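Local coordinates for protein ribose 5-phosphate isomerase (Giardia lamblia, PDB 3S5P) that probably interconverts ribose 5-phosphate and ribulose 5-phosphate in the pentose phosphate pathway, at residues 116-121 / 148-153; 81-86 / 142-147. All blocks are in the same frame, centred on the assembly; numbering follows the deposited sequence. Where two conformers were deposited one is given.

How the contacts relate
Two contacts whose segments alternate along the chain tie helices to the sheet and to one another. Strand 81-86, the middle strand of the five-stranded parallel sheet, comes first, and contact 2 closes a loop of 55 residues when helix 134-146 returns along it. Segment 116-121 lies within that loop, but its partner 148-153 lies beyond it, so contact 1, spanning 26 residues, crosses contact 2 instead of nesting inside it. Segments 142-147 and 148-153 are consecutive: the chain passes from a helix whose inner face lies in the core to a contact at the surface. Arg-117 CG packs 3.3 Å from Phe-144 O, so helix 110-118 near its C-terminal end takes part in contact 1 and also packs on the helix of contact 2.

Contact 1: residues 116-121 / 148-153; sequences ARKHNN and NFEGGR
Lys-118 and Phe-149 bring the two backbones within 4.1 Å at their CA atoms, and a hydrogen bond from Glu-150 N to Lys-118 O (2.9 Å, 164° at the hydrogen) joins them, using a lone pair in the carbonyl plane. One residue back, Phe-149 CA adds a CH...O contact to Arg-117 O at 3.2 Å. That same carbonyl accepts the backbone N-H of Asn-121, which has turned to positive phi after the helix. The turn lays the Asn-121 side chain flat on the Phe-149 ring: CB sits 3.4 Å from the centroid, nearly on the ring normal, and the amide plane is tilted 15° from the ring. Gly-151 N approaches the opposite face, nearer the rim. Phe-149 holds CG anti to its own backbone N (chi1 175°), which sends the ring across the end of the helix. In one of two deposited conformers Arg-117 NH1 bonds Asn-121 OD1 at 3.1 Å and also Ala-122 O, so this grip is tentative. Glu-150, at the N-cap position of helix 151-155, lays OE2 against the Lys-118 chain, 3.4 Å from CE; the ammonium lies farther off, and its pairing with Glu-114 is weak. The contact thus joins the end of helix 110-118 to the start of helix 151-155 at the protein surface, while Ala-116 and Asn-120 pack on Ile-90 and Gly-91 of the second subunit.

Contact 2: residues 81-86 / 142-147; sequences CCILVC and SRFLST
The carbonyl oxygen of Arg-143, just ahead of the Phe-144 and Leu-145 that meet Cys-81, is held chiefly by Thr-147 OG1 at 2.7 Å. Weak backbone bonds from Ser-146 N and Thr-147 N reach the same oxygen, so three donors share one acceptor near the C-terminal end of the helix. The contact itself is apolar. Phe-144 has CG turned anti to its backbone N (chi1 -173°), and its ring edge meets the strand: Cys-81 CB lies near the ring plane, 4.1 Å from Phe-144 CE2. The Ile-83 side chain runs antiparallel to that of Phe-144, alongside it, with CD1 within 4.2 Å of Phe-144 CD2. The tightest touch is Cys-81 SG against Leu-145 CD2, at 3.6 Å. With chi1 59°, SG is wedged between backbone N and carbonyl carbon. Ile-83 CD1 also nears this leucine branch, and so it bridges both helix side chains. The helical residues 142-146, part of helix 134-146, run nearly antiparallel to strand 81-86 (167°), with axes 10.8 Å apart at closest approach, as in helices that cover a Rossmann-like parallel sheet. Strands 23-28 and 124-128 flank the strand, supplying Val-24 and Leu-125 to the same core, and helix 110-118 packs Ala-113 and Arg-117 against Phe-144.

Contact 1: residues 116-121 / 148-153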
ATOM      1  N   ALA A 116      -6.808   2.202  -7.065  1.00 36.39           N
ATOM      2  CA  ALA A 116      -5.561   3.007  -7.010  1.00 36.73           C
ATOM      3  C   ALA A 116      -5.519   4.124  -8.042  1.00 36.26           C
ATOM      4  O   ALA A 116      -4.990   5.185  -7.786  1.00 36.47           O
ATOM      5  CB  ALA A 116      -4.294   2.119  -7.161  1.00 34.93           C
ATOM      6  N   ARG A 117      -6.041   3.862  -9.222  1.00 36.59           N
ATOM      7  CA  ARG A 117      -6.092   4.875 -10.262  0.50 37.09           C
ATOM      8  C   ARG A 117      -7.326   5.759 -10.089  1.00 38.74           C
ATOM      9  O   ARG A 117      -7.193   6.979  -9.942  1.00 39.05           O
ATOM     10  CB  ARG A 117      -6.028   4.235 -11.654  0.50 37.08           C
ATOM     11  CG  ARG A 117      -4.651   3.554 -11.980  0.50 35.44           C
ATOM     12  CD  ARG A 117      -3.510   4.573 -12.243  0.50 32.66           C
ATOM     13  NE  ARG A 117      -3.873   5.609 -13.214  0.50 32.59           N
ATOM     14  CZ  ARG A 117      -3.750   6.928 -13.017  0.50 32.65           C
ATOM     15  NH1 ARG A 117      -3.240   7.419 -11.884  0.50 27.28           N
ATOM     16  NH2 ARG A 117      -4.113   7.765 -13.983  0.50 31.70           N
ATOM     17  N   LYS A 118      -8.517   5.147 -10.063  1.00 40.05           N
ATOM     18  CA  LYS A 118      -9.767   5.888 -10.008  1.00 42.90           C
ATOM     19  C   LYS A 118      -9.826   6.904  -8.870  1.00 43.35           C
ATOM     20  O   LYS A 118     -10.132   8.049  -9.099  1.00 44.50           O
ATOM     21  CB  LYS A 118     -10.974   4.956  -9.884  1.00 44.15           C
ATOM     22  CG  LYS A 118     -11.620   4.556 -11.201  1.00 47.46           C
ATOM     23  CD  LYS A 118     -13.006   3.963 -10.946  1.00 52.24           C
ATOM     24  CE  LYS A 118     -13.751   3.705 -12.254  1.00 56.50           C
ATOM     25  NZ  LYS A 118     -13.228   2.490 -12.954  1.00 54.96           N
ATOM     26  N   HIS A 119      -9.525   6.456  -7.654  1.00 43.27           N
ATOM     27  CA  HIS A 119      -9.723   7.228  -6.429  1.00 43.12           C
ATOM     28  C   HIS A 119      -8.423   7.866  -5.951  1.00 42.41           C
ATOM     29  O   HIS A 119      -8.454   8.940  -5.386  1.00 41.77           O
ATOM     30  CB  HIS A 119     -10.200   6.286  -5.344  1.00 43.71           C
ATOM     31  CG  HIS A 119     -11.576   5.749  -5.573  1.00 47.91           C
ATOM     32  ND1 HIS A 119     -12.210   4.925  -4.667  1.00 50.39           N
ATOM     33  CD2 HIS A 119     -12.448   5.929  -6.595  1.00 50.70           C
ATOM     34  CE1 HIS A 119     -13.406   4.609  -5.131  1.00 53.80           C
ATOM     35  NE2 HIS A 119     -13.575   5.204  -6.300  1.00 54.20           N
ATOM     36  N   ASN A 120      -7.282   7.191  -6.169  1.00 40.55           N
ATOM     37  CA  ASN A 120      -6.024   7.621  -5.523  1.00 40.05           C
ATOM     38  C   ASN A 120      -5.004   8.253  -6.455  1.00 39.66           C
ATOM     39  O   ASN A 120      -3.981   8.764  -5.986  1.00 40.86           O
ATOM     40  CB  ASN A 120      -5.391   6.479  -4.722  1.00 38.54           C
ATOM     41  CG  ASN A 120      -6.409   5.759  -3.816  1.00 39.59           C
ATOM     42  OD1 ASN A 120      -6.607   4.555  -3.942  1.00 40.62           O
ATOM     43  ND2 ASN A 120      -7.063   6.502  -2.917  1.00 37.90           N
ATOM     44  N   ASN A 121      -5.276   8.219  -7.759  1.00 38.74           N
ATOM     45  CA  ASN A 121      -4.367   8.807  -8.756  1.00 39.43           C
ATOM     46  C   ASN A 121      -2.933   8.274  -8.623  1.00 38.77           C
ATOM     47  O   ASN A 121      -1.972   9.023  -8.722  1.00 39.44           O
ATOM     48  CB  ASN A 121      -4.394  10.368  -8.710  1.00 40.24           C
ATOM     49  CG  ASN A 121      -3.807  10.990  -9.950  1.00 41.69           C
ATOM     50  OD1 ASN A 121      -3.805  10.367 -10.997  1.00 41.95           O
ATOM     51  ND2 ASN A 121      -3.259  12.215  -9.829  1.00 42.71           N
ATOM     52  N   ASN A 148      -8.337   5.229 -15.678  1.00 47.54           N
ATOM     53  CA  ASN A 148      -8.040   6.657 -15.475  1.00 49.33           C
ATOM     54  C   ASN A 148      -8.450   7.172 -14.089  1.00 49.24           C
ATOM     55  O   ASN A 148      -9.406   6.676 -13.501  1.00 48.17           O
ATOM     56  CB  ASN A 148      -8.741   7.493 -16.550  1.00 51.51           C
ATOM     57  CG  ASN A 148      -8.165   7.255 -17.932  1.00 55.22           C
ATOM     58  OD1 ASN A 148      -7.011   6.848 -18.075  1.00 56.63           O
ATOM     59  ND2 ASN A 148      -8.964   7.510 -18.958  1.00 59.17           N
ATOM     60  N   PHE A 149      -7.706   8.148 -13.572  1.00 50.55           N
ATOM     61  CA  PHE A 149      -8.074   8.856 -12.352  1.00 52.29           C
ATOM     62  C   PHE A 149      -9.418   9.596 -12.549  1.00 56.81           C
ATOM     63  O   PHE A 149      -9.679  10.135 -13.615  1.00 57.35           O
ATOM     64  CB  PHE A 149      -6.947   9.817 -11.965  1.00 50.44           C
ATOM     65  CG  PHE A 149      -7.242  10.708 -10.765  1.00 48.58           C
ATOM     66  CD1 PHE A 149      -7.695  10.182  -9.557  1.00 45.69           C
ATOM     67  CD2 PHE A 149      -6.979  12.078 -10.828  1.00 46.66           C
ATOM     68  CE1 PHE A 149      -7.926  11.026  -8.438  1.00 46.59           C
ATOM     69  CE2 PHE A 149      -7.187  12.913  -9.732  1.00 46.04           C
ATOM     70  CZ  PHE A 149      -7.669  12.390  -8.533  1.00 44.24           C
ATOM     71  N   GLU A 150     -10.279   9.562 -11.528  1.00 43.61           N
ATOM     72  CA  GLU A 150     -11.523  10.377 -11.499  1.00 48.47           C
ATOM     73  C   GLU A 150     -11.244  11.752 -10.849  1.00 50.07           C
ATOM     74  O   GLU A 150     -11.747  12.062  -9.763  1.00 51.22           O
ATOM     75  CB  GLU A 150     -12.660   9.628 -10.776  1.00 48.90           C
ATOM     76  CG  GLU A 150     -13.302   8.494 -11.643  1.00 54.03           C
ATOM     77  CD  GLU A 150     -14.263   7.579 -10.837  1.00 61.15           C
ATOM     78  OE1 GLU A 150     -14.294   7.683  -9.569  1.00 60.40           O
ATOM     79  OE2 GLU A 150     -14.971   6.754 -11.484  1.00 62.28           O
ATOM     80  N   GLY A 151     -10.417  12.556 -11.515  1.00 51.87           N
ATOM     81  CA  GLY A 151     -10.055  13.882 -11.025  1.00 53.79           C
ATOM     82  C   GLY A 151     -11.244  14.770 -10.694  1.00 55.01           C
ATOM     83  O   GLY A 151     -11.234  15.447  -9.665  1.00 54.36           O
ATOM     84  N   GLY A 152     -12.254  14.733 -11.572  1.00 56.75           N
ATOM     85  CA  GLY A 152     -13.508  15.513 -11.475  1.00 59.53           C
ATOM     86  C   GLY A 152     -14.175  15.528 -10.110  1.00 61.23           C
ATOM     87  O   GLY A 152     -14.346  16.588  -9.537  1.00 61.56           O
ATOM     88  N   ARG A 153     -14.523  14.357  -9.578  1.00 63.08           N
ATOM     89  CA  ARG A 153     -15.189  14.267  -8.271  1.00 64.92           C
ATOM     90  C   ARG A 153     -14.330  14.787  -7.121  1.00 66.01           C
ATOM     91  O   ARG A 153     -14.855  15.326  -6.155  1.00 66.86           O
ATOM     92  CB  ARG A 153     -15.626  12.816  -7.976  1.00 65.22           C
TER

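Contact 2: residues 81-86 / 142-147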
ATOM      1  N   CYS A  81       3.855   6.583 -15.689  1.00 44.97           N
ATOM      2  CA  CYS A  81       3.829   5.867 -14.390  1.00 43.48           C
ATOM      3  C   CYS A  81       5.012   4.928 -14.356  1.00 42.61           C
ATOM      4  O   CYS A  81       5.676   4.729 -15.397  1.00 42.23           O
ATOM      5  CB  CYS A  81       2.549   5.059 -14.226  1.00 42.81           C
ATOM      6  SG  CYS A  81       2.348   3.836 -15.554  1.00 46.77           S
ATOM      7  N   CYS A  82       5.269   4.353 -13.179  1.00 41.91           N
ATOM      8  CA  CYS A  82       6.346   3.381 -13.033  1.00 42.58           C
ATOM      9  C   CYS A  82       5.864   2.141 -12.316  1.00 41.23           C
ATOM     10  O   CYS A  82       5.020   2.207 -11.411  1.00 41.29           O
ATOM     11  CB  CYS A  82       7.572   3.981 -12.344  1.00 43.49           C
ATOM     12  SG  CYS A  82       7.307   4.457 -10.612  1.00 44.88           S
ATOM     13  N   ILE A  83       6.365   0.992 -12.755  1.00 41.18           N
ATOM     14  CA  ILE A  83       5.991  -0.284 -12.163  1.00 39.61           C
ATOM     15  C   ILE A  83       7.214  -0.799 -11.423  1.00 40.71           C
ATOM     16  O   ILE A  83       8.277  -0.880 -12.002  1.00 41.05           O
ATOM     17  CB  ILE A  83       5.599  -1.311 -13.233  1.00 40.08           C
ATOM     18  CG1 ILE A  83       4.662  -0.673 -14.269  1.00 38.69           C
ATOM     19  CG2 ILE A  83       5.053  -2.626 -12.558  1.00 38.79           C
ATOM     20  CD1 ILE A  83       3.354  -0.018 -13.653  1.00 32.43           C
ATOM     21  N   LEU A  84       7.035  -1.160 -10.153  1.00 40.11           N
ATOM     22  CA  LEU A  84       8.134  -1.551  -9.316  1.00 40.99           C
ATOM     23  C   LEU A  84       7.958  -2.965  -8.753  1.00 41.59           C
ATOM     24  O   LEU A  84       7.109  -3.206  -7.898  1.00 40.09           O
ATOM     25  CB  LEU A  84       8.286  -0.533  -8.198  1.00 40.73           C
ATOM     26  CG  LEU A  84       8.447   0.930  -8.577  1.00 40.39           C
ATOM     27  CD1 LEU A  84       8.263   1.747  -7.325  1.00 42.29           C
ATOM     28  CD2 LEU A  84       9.796   1.211  -9.228  1.00 43.21           C
ATOM     29  N   VAL A  85       8.772  -3.891  -9.261  1.00 43.72           N
ATOM     30  CA  VAL A  85       8.777  -5.289  -8.834  1.00 44.34           C
ATOM     31  C   VAL A  85       9.764  -5.474  -7.682  1.00 46.48           C
ATOM     32  O   VAL A  85      10.972  -5.259  -7.802  1.00 46.86           O
ATOM     33  CB  VAL A  85       9.097  -6.219 -10.013  1.00 45.45           C
ATOM     34  CG1 VAL A  85       8.910  -7.697  -9.636  1.00 44.32           C
ATOM     35  CG2 VAL A  85       8.210  -5.842 -11.224  1.00 45.18           C
ATOM     36  N   CYS A  86       9.211  -5.878  -6.551  1.00 47.32           N
ATOM     37  CA  CYS A  86       9.934  -5.958  -5.285  1.00 49.80           C
ATOM     38  C   CYS A  86       9.793  -7.370  -4.647  1.00 49.37           C
ATOM     39  O   CYS A  86       9.296  -8.306  -5.286  1.00 49.67           O
ATOM     40  CB  CYS A  86       9.316  -4.901  -4.354  1.00 49.57           C
ATOM     41  SG  CYS A  86       8.696  -3.314  -5.170  1.00 54.77           S
ATOM     42  N   SER A 142      -2.320  -4.701 -16.039  1.00 41.07           N
ATOM     43  CA  SER A 142      -3.195  -4.329 -17.156  1.00 42.54           C
ATOM     44  C   SER A 142      -4.367  -3.432 -16.696  1.00 42.05           C
ATOM     45  O   SER A 142      -4.748  -2.480 -17.385  1.00 43.56           O
ATOM     46  CB  SER A 142      -3.672  -5.585 -17.897  1.00 43.71           C
ATOM     47  OG  SER A 142      -5.021  -5.461 -18.278  1.00 45.34           O
ATOM     48  N   ARG A 143      -4.936  -3.716 -15.530  1.00 40.65           N
ATOM     49  CA  ARG A 143      -6.016  -2.869 -14.991  1.00 40.22           C
ATOM     50  C   ARG A 143      -5.478  -1.514 -14.504  1.00 39.47           C
ATOM     51  O   ARG A 143      -6.097  -0.474 -14.728  1.00 39.65           O
ATOM     52  CB  ARG A 143      -6.779  -3.592 -13.891  1.00 40.09           C
ATOM     53  CG  ARG A 143      -7.891  -2.786 -13.250  1.00 41.84           C
ATOM     54  CD  ARG A 143      -9.047  -2.548 -14.195  1.00 46.43           C
ATOM     55  NE  ARG A 143      -9.367  -3.808 -14.833  1.00 51.89           N
ATOM     56  CZ  ARG A 143     -10.206  -4.711 -14.339  1.00 56.39           C
ATOM     57  NH1 ARG A 143     -10.865  -4.497 -13.185  1.00 55.43           N
ATOM     58  NH2 ARG A 143     -10.404  -5.826 -15.023  1.00 56.81           N
ATOM     59  N   PHE A 144      -4.295  -1.522 -13.896  1.00 38.36           N
ATOM     60  CA  PHE A 144      -3.616  -0.274 -13.499  1.00 37.76           C
ATOM     61  C   PHE A 144      -3.387   0.648 -14.731  1.00 39.31           C
ATOM     62  O   PHE A 144      -3.595   1.867 -14.665  1.00 39.09           O
ATOM     63  CB  PHE A 144      -2.289  -0.615 -12.784  1.00 36.05           C
ATOM     64  CG  PHE A 144      -1.571   0.573 -12.178  1.00 35.72           C
ATOM     65  CD1 PHE A 144      -1.839   0.983 -10.872  1.00 33.77           C
ATOM     66  CD2 PHE A 144      -0.568   1.242 -12.886  1.00 36.81           C
ATOM     67  CE1 PHE A 144      -1.152   2.047 -10.280  1.00 32.52           C
ATOM     68  CE2 PHE A 144       0.133   2.333 -12.283  1.00 37.15           C
ATOM     69  CZ  PHE A 144      -0.180   2.728 -10.977  1.00 31.53           C
ATOM     70  N   LEU A 145      -2.985   0.070 -15.865  1.00 40.99           N
ATOM     71  CA  LEU A 145      -2.578   0.900 -17.014  1.00 42.37           C
ATOM     72  C   LEU A 145      -3.772   1.436 -17.793  1.00 44.19           C
ATOM     73  O   LEU A 145      -3.669   2.462 -18.477  1.00 45.56           O
ATOM     74  CB  LEU A 145      -1.620   0.128 -17.929  1.00 43.17           C
ATOM     75  CG  LEU A 145      -0.226  -0.272 -17.414  1.00 41.70           C
ATOM     76  CD1 LEU A 145       0.565  -0.964 -18.559  1.00 40.04           C
ATOM     77  CD2 LEU A 145       0.599   0.889 -16.808  1.00 36.65           C
ATOM     78  N   SER A 146      -4.913   0.754 -17.685  1.00 44.46           N
ATOM     79  CA  SER A 146      -6.075   1.146 -18.488  1.00 46.44           C
ATOM     80  C   SER A 146      -7.145   1.903 -17.708  1.00 46.76           C
ATOM     81  O   SER A 146      -8.157   2.277 -18.279  1.00 49.50           O
ATOM     82  CB  SER A 146      -6.700  -0.068 -19.172  1.00 47.21           C
ATOM     83  OG  SER A 146      -7.260  -0.963 -18.225  1.00 47.11           O
ATOM     84  N   THR A 147      -6.954   2.115 -16.407  1.00 45.25           N
ATOM     85  CA  THR A 147      -7.939   2.832 -15.604  1.00 44.30           C
ATOM     86  C   THR A 147      -7.454   4.266 -15.445  1.00 45.00           C
ATOM     87  O   THR A 147      -6.291   4.485 -15.159  1.00 44.13           O
ATOM     88  CB  THR A 147      -8.119   2.159 -14.219  1.00 42.47           C
ATOM     89  OG1 THR A 147      -8.470   0.787 -14.406  1.00 40.44           O
ATOM     90  CG2 THR A 147      -9.208   2.836 -13.411  1.00 41.05           C
TER